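Local coordinates for protein YJHT (Escherichia coli, PDB 2UVK) that converts the alpha-anomer of N-acetylneuraminic acid (sialic acid) to the beta-anomer, speeding the equilibrium between the two in the bacterial periplasm, at residues P9-T14 with G329-D334; N86-Y91 with V99-H104; K202-N207 with D253-A258. All coordinates share one frame; numbering follows the deposited sequence.

The three contacts sample different joints of a beta-propeller built from six four-stranded antiparallel sheets. Contact 1 lies at the surface and brings the residues leading into the first sheet against the connection between the second and third strands of the last, chiefly through a lysine, a backbone hydrogen bond and an alanine methyl. Contact 2 stays within one sheet, pairing its third and fourth strands; it is partly buried, with backbone bonds and apolar packing giving way to water toward its end. Contact 3 is wholly buried and joins two sheets face to face by carbon contacts alone, without a hydrogen bond. No two of them touch, the nearest atoms of contacts 1 and 2 being about 10 Å apart.

Contact 1 of 3, residues P9-T14 with G329-D334; sequences PFKSGT and GKAVTD
Lys11 and Pro9 close on Ala331 from the same segment, and the alanine methyl is the hub of the contact. Pro9 CB meets Ala331 CB at 3.6 Å, while Lys11 CG lies 3.7 Å from that same Ala331 CB. The first torsion of Lys11 sets its CG between the backbone N and the carbonyl carbon (chi1 68°); beyond CG the chain is extended, and its methylenes run past the methyl to bring NZ within 2.7 Å of Gly329 O. This ammonium-carbonyl hydrogen bond lies in the plane of the carbonyl. Between the two hydrophobic touches, Phe10 N donates to Val332 O at 3.0 Å, with 151° at the hydrogen and the donor 42° out of the carbonyl plane. Thr333 adds its CG2, which sits 3.6 Å from Pro9 CA, while its OG1 turns to Glu5. One shell further out, Ser28 OG bonds both Pro9 O and Lys11 N, pinning the backbone on each side of Phe10; the ring of Phe10 leads away from 329-334. Lys11 also touches Glu325 of strand 325-326. The loop before strand 14-18 of the first sheet is thereby fastened to the short hairpin 325-331 that links the second and third strands of the last sheet, so that residues over 300 positions apart meet where the ring closes. Two directed bonds to main-chain oxygens fix the segments against each other, and both acceptors are peptide carbonyls, so the polar part of this joint depends on the path of 329-334 more than on its side chains.

Contact 2 of 3, residues N86-Y91 with V99-H104; sequences NDVHKY and VKLMSH
His89 and Lys100 project from the same face of a beta hairpin, strands 88-92 and 97-100, the third and fourth strands of one four-stranded propeller blade. They form an antiparallel non-hydrogen-bonded pair, and Lys100 CG lies over one imidazole face, offset toward the rim, 4.0 Å from the ring centroid in a CH-pi contact. That CG is anti to the backbone N (chi1 -180°), and the chain stays extended beyond it toward Asp87. An alanine at His89 would probably leave the Lys100 methylenes without the ring they lie on and Phe51 without its aromatic neighbour. Lys90 and Val99 are hydrogen-bonded both ways: Lys90 N reaches Val99 O at 2.8 Å and Val99 N reaches Lys90 O at 2.9 Å. Leu101 N continues the pairing by donating to Val88 O at 2.9 Å. The tight, buried part is on the face that also carries Lys90, where Val88 CG1 packs 3.7 Å from Leu101 CD1 and both residues touch Phe173 in the next blade's sheet. Past Leu101 the chains part, and a water accepts from Val88 N at 2.8 Å. Asn86 and His104 meet only lightly here, and both also pack on the second subunit. The Lys100 side is exposed: Asp87, salt-bridged to Arg56, and Lys100 stop short of a direct salt bridge, and a second water joins them, donating to Asp87 OD2 and accepting from Lys100 NZ at 2.6 Å each.

Contact 3 of 3, residues K202-N207 with D253-A258; sequences KTWLIN and DSLIFA
Leu255 and Trp204, which meet across the contact, both carry CG anti to the carbonyl carbon (Leu255 chi1 -49°). Their side chains cross obliquely. Phe257 does otherwise: its CG is anti to the backbone N (chi1 -177°), as is CG2 of its partner Ile206. These two side chains slide past each other in opposite directions. Leu255 CD2 lies over the six-membered part of the indole, 3.6 Å from its centroid, with its closest approach, 3.4 Å, to Trp204 CE3. Its other methyl, CD1, sits 3.7 Å from Trp204 CG, so the two branches span both rings. Lys202 CB rests on the opposite face of the indole. At the second site Ile206 CG2 stands over the centre of the Phe257 ring, 3.5 Å from the centroid and only 3° off the normal, nearly equidistant from all six carbons. Asn207 CB extends this packing at 4.2 Å from Phe257 CZ. The strands 202-206 and 254-258 run in roughly the same direction, their axes 10.1 Å apart, as the second strands of two successive propeller blades laid face to face. Trp204 is held further by its NE1, bonded to Glu221, and by the ring of Trp292, which Leu255 also touches. Toward the Asn207 end the contact nears the predicted proton acceptor Glu209, whose side chain is about 9 Å from that of Asn207. With two CH-pi contacts and no hydrogen bond across it, the interface holds by shape and dispersion, and its cohesion rests on the close seating of methyl groups on aromatic faces.

Contact 1 of 3, residues P9-T14 with G329-D334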
loop_
_atom_site.group_PDB
_atom_site.type_symbol
_atom_site.label_atom_id
_atom_site.label_comp_id
_atom_site.label_asym_id
_atom_site.label_seq_id
_atom_site.Cartn_x
_atom_site.Cartn_y
_atom_site.Cartn_z
ATOM N N PRO B 9 -5.914 16.407 -29.105
ATOM C CA PRO B 9 -6.051 14.942 -29.005
ATOM C C PRO B 9 -5.984 14.506 -27.554
ATOM O O PRO B 9 -5.173 15.011 -26.797
ATOM C CB PRO B 9 -4.854 14.417 -29.806
ATOM C CG PRO B 9 -4.528 15.549 -30.770
ATOM C CD PRO B 9 -4.813 16.788 -30.015
ATOM N N PHE B 10 -6.875 13.592 -27.162
ATOM C CA PHE B 10 -7.245 13.441 -25.755
ATOM C C PHE B 10 -7.315 11.982 -25.304
ATOM O O PHE B 10 -8.380 11.352 -25.312
ATOM C CB PHE B 10 -8.593 14.156 -25.528
ATOM C CG PHE B 10 -9.065 14.130 -24.111
ATOM C CD1 PHE B 10 -10.343 13.662 -23.798
ATOM C CD2 PHE B 10 -8.277 14.611 -23.084
ATOM C CE1 PHE B 10 -10.780 13.613 -22.493
ATOM C CE2 PHE B 10 -8.726 14.580 -21.783
ATOM C CZ PHE B 10 -10.002 14.070 -21.493
ATOM N N LYS B 11 -6.176 11.453 -24.876
ATOM C CA LYS B 11 -6.090 10.090 -24.360
ATOM C C LYS B 11 -5.584 10.100 -22.935
ATOM O O LYS B 11 -4.850 11.008 -22.547
ATOM C CB LYS B 11 -5.166 9.218 -25.226
ATOM C CG LYS B 11 -3.665 9.585 -25.193
ATOM C CD LYS B 11 -2.876 8.663 -26.094
ATOM C CE LYS B 11 -1.413 9.042 -26.078
ATOM N NZ LYS B 11 -0.546 8.135 -26.918
ATOM N N SER B 12 -5.976 9.093 -22.153
ATOM C CA SER B 12 -5.502 8.915 -20.790
ATOM C C SER B 12 -5.943 10.008 -19.826
ATOM O O SER B 12 -5.413 10.113 -18.709
ATOM C CB SER B 12 -3.970 8.781 -20.763
ATOM O OG SER B 12 -3.518 7.957 -21.824
ATOM N N GLY B 13 -6.968 10.771 -20.231
ATOM C CA GLY B 13 -7.477 11.872 -19.426
ATOM C C GLY B 13 -8.578 11.427 -18.491
ATOM O O GLY B 13 -8.820 10.224 -18.333
ATOM N N THR B 14 -9.295 12.402 -17.947
ATOM C CA THR B 14 -10.382 12.111 -17.028
ATOM C C THR B 14 -11.485 13.144 -17.242
ATOM O O THR B 14 -11.304 14.102 -17.954
ATOM C CB THR B 14 -9.891 12.098 -15.570
ATOM O OG1 THR B 14 -10.945 11.684 -14.684
ATOM C CG2 THR B 14 -9.330 13.443 -15.138
ATOM N N GLY B 329 -1.205 3.866 -30.913
ATOM C CA GLY B 329 -1.176 4.772 -29.773
ATOM C C GLY B 329 -1.618 6.206 -30.054
ATOM O O GLY B 329 -1.339 7.103 -29.266
ATOM N N LYS B 330 -2.322 6.415 -31.162
ATOM C CA LYS B 330 -2.766 7.743 -31.571
ATOM C C LYS B 330 -3.988 8.252 -30.782
ATOM O O LYS B 330 -5.052 7.638 -30.812
ATOM C CB LYS B 330 -3.100 7.736 -33.053
ATOM C CG LYS B 330 -3.529 9.086 -33.619
ATOM C CD LYS B 330 -5.044 9.199 -33.822
ATOM C CE LYS B 330 -5.452 10.433 -34.644
ATOM N NZ LYS B 330 -5.658 11.713 -33.886
ATOM N N ALA B 331 -3.833 9.395 -30.117
ATOM C CA ALA B 331 -4.929 10.031 -29.392
ATOM C C ALA B 331 -5.930 10.606 -30.389
ATOM O O ALA B 331 -5.549 11.081 -31.471
ATOM C CB ALA B 331 -4.397 11.126 -28.492
ATOM N N VAL B 332 -7.213 10.608 -30.017
ATOM C CA VAL B 332 -8.259 11.144 -30.884
ATOM C C VAL B 332 -9.047 12.240 -30.164
ATOM O O VAL B 332 -8.932 12.416 -28.959
ATOM C CB VAL B 332 -9.189 10.031 -31.408
ATOM C CG1 VAL B 332 -8.387 8.994 -32.220
ATOM C CG2 VAL B 332 -9.944 9.360 -30.271
ATOM N N THR B 333 -9.833 12.990 -30.942
ATOM C CA THR B 333 -10.567 14.153 -30.442
ATOM C C THR B 333 -12.091 13.985 -30.483
ATOM O O THR B 333 -12.818 14.833 -29.953
ATOM C CB THR B 333 -10.248 15.396 -31.308
ATOM O OG1 THR B 333 -10.598 15.133 -32.671
ATOM C CG2 THR B 333 -8.754 15.772 -31.230
ATOM N N ASP B 334 -12.566 12.917 -31.111
ATOM C CA ASP B 334 -14.006 12.763 -31.366
ATOM C C ASP B 334 -14.716 12.040 -30.226
ATOM O O ASP B 334 -14.078 11.448 -29.349
ATOM C CB ASP B 334 -14.261 12.040 -32.688
ATOM C CG ASP B 334 -13.692 10.651 -32.707
ATOM O OD1 ASP B 334 -12.571 10.456 -32.188
ATOM O OD2 ASP B 334 -14.336 9.747 -33.265
#

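Contact 2 of 3, residues N86-Y91 with V99-H104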
loop_
_atom_site.group_PDB
_atom_site.type_symbol
_atom_site.label_atom_id
_atom_site.label_comp_id
_atom_site.label_asym_id
_atom_site.label_seq_id
_atom_site.Cartn_x
_atom_site.Cartn_y
_atom_site.Cartn_z
ATOM N N ASN B 86 -0.930 10.250 -4.919
ATOM C CA ASN B 86 -1.973 9.813 -3.976
ATOM C C ASN B 86 -2.798 10.988 -3.493
ATOM O O ASN B 86 -3.349 10.949 -2.408
ATOM C CB ASN B 86 -1.385 9.080 -2.759
ATOM C CG ASN B 86 -0.740 10.034 -1.740
ATOM O OD1 ASN B 86 -0.134 11.050 -2.134
ATOM N ND2 ASN B 86 -0.869 9.733 -0.445
ATOM N N ASP B 87 -2.862 12.038 -4.303
ATOM C CA ASP B 87 -3.455 13.298 -3.851
ATOM C C ASP B 87 -4.861 13.552 -4.382
ATOM O O ASP B 87 -5.386 12.803 -5.220
ATOM C CB ASP B 87 -2.529 14.481 -4.183
ATOM C CG ASP B 87 -2.236 14.618 -5.664
ATOM O OD1 ASP B 87 -2.796 13.839 -6.489
ATOM O OD2 ASP B 87 -1.407 15.498 -6.027
ATOM N N VAL B 88 -5.482 14.593 -3.820
ATOM C CA VAL B 88 -6.810 15.030 -4.242
ATOM C C VAL B 88 -6.781 16.546 -4.466
ATOM O O VAL B 88 -6.259 17.299 -3.632
ATOM C CB VAL B 88 -7.859 14.697 -3.164
ATOM C CG1 VAL B 88 -9.292 15.027 -3.654
ATOM C CG2 VAL B 88 -7.743 13.245 -2.704
ATOM N N HIS B 89 -7.302 16.951 -5.615
ATOM C CA HIS B 89 -7.527 18.362 -5.921
ATOM C C HIS B 89 -9.015 18.603 -6.049
ATOM O O HIS B 89 -9.757 17.731 -6.458
ATOM C CB HIS B 89 -6.816 18.731 -7.211
ATOM C CG HIS B 89 -5.331 18.874 -7.068
ATOM N ND1 HIS B 89 -4.479 17.795 -6.998
ATOM C CD2 HIS B 89 -4.540 19.976 -7.015
ATOM C CE1 HIS B 89 -3.229 18.225 -6.901
ATOM N NE2 HIS B 89 -3.239 19.549 -6.913
ATOM N N LYS B 90 -9.442 19.814 -5.681
ATOM C CA LYS B 90 -10.846 20.208 -5.797
ATOM C C LYS B 90 -10.975 21.410 -6.701
ATOM O O LYS B 90 -10.267 22.398 -6.517
ATOM C CB LYS B 90 -11.394 20.556 -4.418
ATOM C CG LYS B 90 -12.831 21.052 -4.412
ATOM C CD LYS B 90 -13.360 21.211 -3.000
ATOM C CE LYS B 90 -12.698 22.356 -2.258
ATOM N NZ LYS B 90 -13.146 23.699 -2.727
ATOM N N TYR B 91 -11.877 21.321 -7.663
ATOM C CA TYR B 91 -12.194 22.450 -8.554
ATOM C C TYR B 91 -13.588 22.952 -8.240
ATOM O O TYR B 91 -14.548 22.184 -8.214
ATOM C CB TYR B 91 -12.137 22.011 -10.002
ATOM C CG TYR B 91 -12.615 23.046 -10.997
ATOM C CD1 TYR B 91 -11.815 24.122 -11.360
ATOM C CD2 TYR B 91 -13.878 22.940 -11.574
ATOM C CE1 TYR B 91 -12.244 25.052 -12.289
ATOM C CE2 TYR B 91 -14.319 23.900 -12.500
ATOM C CZ TYR B 91 -13.493 24.925 -12.847
ATOM O OH TYR B 91 -13.921 25.870 -13.741
ATOM N N VAL B 99 -7.960 23.974 -5.749
ATOM C CA VAL B 99 -7.105 23.856 -4.575
ATOM C C VAL B 99 -6.681 22.405 -4.410
ATOM O O VAL B 99 -7.422 21.495 -4.729
ATOM C CB VAL B 99 -7.776 24.385 -3.291
ATOM C CG1 VAL B 99 -8.982 23.556 -2.886
ATOM C CG2 VAL B 99 -6.750 24.513 -2.159
ATOM N N LYS B 100 -5.472 22.209 -3.921
ATOM C CA LYS B 100 -5.031 20.872 -3.507
ATOM C C LYS B 100 -5.520 20.677 -2.092
ATOM O O LYS B 100 -5.439 21.591 -1.263
ATOM C CB LYS B 100 -3.518 20.782 -3.552
ATOM C CG LYS B 100 -2.996 19.406 -3.132
ATOM C CD LYS B 100 -1.490 19.275 -3.278
ATOM C CE LYS B 100 -1.080 17.929 -2.761
ATOM N NZ LYS B 100 0.404 17.742 -2.678
ATOM N N LEU B 101 -6.077 19.514 -1.799
ATOM C CA LEU B 101 -6.578 19.235 -0.464
ATOM C C LEU B 101 -5.450 18.656 0.384
ATOM O O LEU B 101 -4.542 17.968 -0.141
ATOM C CB LEU B 101 -7.786 18.284 -0.502
ATOM C CG LEU B 101 -8.965 18.714 -1.378
ATOM C CD1 LEU B 101 -10.105 17.710 -1.264
ATOM C CD2 LEU B 101 -9.448 20.125 -1.016
HETATM N N MSE B 102 -5.481 18.951 1.680
HETATM C CA MSE B 102 -4.578 18.284 2.610
HETATM C C MSE B 102 -5.247 16.970 2.924
HETATM O O MSE B 102 -6.114 16.888 3.785
HETATM C CB MSE B 102 -4.362 19.135 3.863
HETATM C CG MSE B 102 -3.374 18.494 4.834
HETATM SE SE MSE B 102 -2.871 19.717 6.257
HETATM C CE MSE B 102 -1.420 20.703 5.373
ATOM N N SER B 103 -4.865 15.934 2.174
ATOM C CA SER B 103 -5.548 14.662 2.201
ATOM C C SER B 103 -4.589 13.613 1.661
ATOM O O SER B 103 -4.043 13.805 0.586
ATOM C CB SER B 103 -6.757 14.745 1.294
ATOM O OG SER B 103 -7.514 13.568 1.315
ATOM N N HIS B 104 -4.436 12.509 2.376
ATOM C CA HIS B 104 -3.433 11.492 2.007
ATOM C C HIS B 104 -4.070 10.125 1.820
ATOM O O HIS B 104 -4.364 9.437 2.802
ATOM C CB HIS B 104 -2.379 11.440 3.105
ATOM C CG HIS B 104 -1.589 12.707 3.195
ATOM N ND1 HIS B 104 -1.813 13.687 4.140
ATOM C CD2 HIS B 104 -0.600 13.166 2.394
ATOM C CE1 HIS B 104 -0.970 14.683 3.925
ATOM N NE2 HIS B 104 -0.250 14.408 2.857
HETATM O O HOH W 1 0.762 16.298 -4.765
HETATM O O HOH W 2 -4.105 15.703 -1.619
#

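Contact 3 of 3, residues K202-N207 with D253-A258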
loop_
_atom_site.group_PDB
_atom_site.type_symbol
_atom_site.label_atom_id
_atom_site.label_comp_id
_atom_site.label_asym_id
_atom_site.label_seq_id
_atom_site.Cartn_x
_atom_site.Cartn_y
_atom_site.Cartn_z
ATOM N N LYS B 202 -25.637 -0.538 -6.723
ATOM C CA LYS B 202 -24.769 -1.482 -7.445
ATOM C C LYS B 202 -23.635 -0.764 -8.166
ATOM O O LYS B 202 -23.853 0.286 -8.746
ATOM C CB LYS B 202 -25.547 -2.255 -8.489
ATOM C CG LYS B 202 -26.698 -3.093 -7.921
ATOM C CD LYS B 202 -26.246 -4.147 -6.931
ATOM C CE LYS B 202 -27.420 -5.028 -6.482
ATOM N NZ LYS B 202 -27.946 -5.831 -7.610
ATOM N N THR B 203 -22.440 -1.348 -8.099
ATOM C CA THR B 203 -21.311 -0.899 -8.926
ATOM C C THR B 203 -20.668 -2.127 -9.573
ATOM O O THR B 203 -20.549 -3.181 -8.954
ATOM C CB THR B 203 -20.307 -0.187 -8.058
ATOM O OG1 THR B 203 -20.919 0.995 -7.525
ATOM C CG2 THR B 203 -19.016 0.161 -8.868
ATOM N N TRP B 204 -20.244 -1.960 -10.823
ATOM C CA TRP B 204 -19.608 -3.004 -11.604
ATOM C C TRP B 204 -18.187 -2.584 -11.993
ATOM O O TRP B 204 -17.985 -1.431 -12.346
ATOM C CB TRP B 204 -20.431 -3.275 -12.858
ATOM C CG TRP B 204 -21.824 -3.742 -12.554
ATOM C CD1 TRP B 204 -22.204 -5.024 -12.356
ATOM C CD2 TRP B 204 -23.014 -2.934 -12.430
ATOM N NE1 TRP B 204 -23.549 -5.076 -12.099
ATOM C CE2 TRP B 204 -24.074 -3.814 -12.127
ATOM C CE3 TRP B 204 -23.285 -1.568 -12.515
ATOM C CZ2 TRP B 204 -25.388 -3.367 -11.938
ATOM C CZ3 TRP B 204 -24.595 -1.127 -12.328
ATOM C CH2 TRP B 204 -25.625 -2.032 -12.035
ATOM N N LEU B 205 -17.243 -3.526 -11.892
ATOM C CA LEU B 205 -15.808 -3.357 -12.239
ATOM C C LEU B 205 -15.509 -4.338 -13.352
ATOM O O LEU B 205 -15.546 -5.551 -13.139
ATOM C CB LEU B 205 -14.919 -3.647 -11.033
ATOM C CG LEU B 205 -15.214 -2.897 -9.735
ATOM C CD1 LEU B 205 -14.281 -3.390 -8.612
ATOM C CD2 LEU B 205 -15.067 -1.404 -9.928
ATOM N N ILE B 206 -15.239 -3.835 -14.559
ATOM C CA ILE B 206 -15.157 -4.654 -15.749
ATOM C C ILE B 206 -13.731 -4.745 -16.293
ATOM O O ILE B 206 -13.132 -3.732 -16.681
ATOM C CB ILE B 206 -16.116 -4.173 -16.872
ATOM C CG1 ILE B 206 -17.559 -3.984 -16.336
ATOM C CG2 ILE B 206 -16.073 -5.125 -18.034
ATOM C CD1 ILE B 206 -18.487 -3.247 -17.261
ATOM N N ASN B 207 -13.213 -5.963 -16.347
ATOM C CA ASN B 207 -11.908 -6.265 -16.893
ATOM C C ASN B 207 -10.777 -5.480 -16.183
ATOM O O ASN B 207 -10.851 -5.298 -14.971
ATOM C CB ASN B 207 -11.892 -6.066 -18.422
ATOM C CG ASN B 207 -12.693 -7.103 -19.192
ATOM O OD1 ASN B 207 -13.645 -7.754 -18.680
ATOM N ND2 ASN B 207 -12.330 -7.253 -20.436
ATOM N N ASP B 253 -31.364 -0.177 -17.975
ATOM C CA ASP B 253 -30.851 -0.996 -16.865
ATOM C C ASP B 253 -29.834 -2.040 -17.370
ATOM O O ASP B 253 -29.520 -3.010 -16.675
ATOM N N SER B 254 -29.312 -1.808 -18.570
ATOM C CA SER B 254 -28.378 -2.712 -19.222
ATOM C C SER B 254 -27.000 -2.074 -19.314
ATOM O O SER B 254 -26.889 -0.953 -19.763
ATOM C CB SER B 254 -28.879 -2.999 -20.620
ATOM O OG SER B 254 -30.260 -3.359 -20.556
ATOM N N LEU B 255 -25.965 -2.784 -18.894
ATOM C CA LEU B 255 -24.609 -2.170 -18.951
ATOM C C LEU B 255 -24.075 -2.175 -20.389
ATOM O O LEU B 255 -24.258 -3.148 -21.113
ATOM C CB LEU B 255 -23.596 -2.896 -18.063
ATOM C CG LEU B 255 -23.885 -3.242 -16.605
ATOM C CD1 LEU B 255 -22.710 -4.067 -16.087
ATOM C CD2 LEU B 255 -24.104 -2.018 -15.748
ATOM N N ILE B 256 -23.417 -1.085 -20.787
ATOM C CA ILE B 256 -22.698 -1.001 -22.058
ATOM C C ILE B 256 -21.194 -1.066 -21.756
ATOM O O ILE B 256 -20.713 -0.287 -20.930
ATOM C CB ILE B 256 -22.968 0.319 -22.785
ATOM C CG1 ILE B 256 -24.456 0.488 -23.057
ATOM C CG2 ILE B 256 -22.186 0.362 -24.110
ATOM C CD1 ILE B 256 -24.837 1.912 -23.368
ATOM N N PHE B 257 -20.491 -2.013 -22.377
ATOM C CA PHE B 257 -18.999 -2.102 -22.285
ATOM C C PHE B 257 -18.434 -2.133 -23.687
ATOM O O PHE B 257 -18.759 -3.017 -24.478
ATOM C CB PHE B 257 -18.556 -3.360 -21.538
ATOM C CG PHE B 257 -17.035 -3.483 -21.337
ATOM C CD1 PHE B 257 -16.337 -2.499 -20.680
ATOM C CD2 PHE B 257 -16.338 -4.625 -21.748
ATOM C CE1 PHE B 257 -14.951 -2.616 -20.464
ATOM C CE2 PHE B 257 -14.971 -4.745 -21.553
ATOM C CZ PHE B 257 -14.266 -3.710 -20.918
ATOM N N ALA B 258 -17.566 -1.166 -23.986
ATOM C CA ALA B 258 -17.055 -0.986 -25.348
ATOM C C ALA B 258 -15.549 -0.751 -25.348
ATOM O O ALA B 258 -15.008 -0.139 -24.460
ATOM C CB ALA B 258 -17.751 0.164 -26.043
#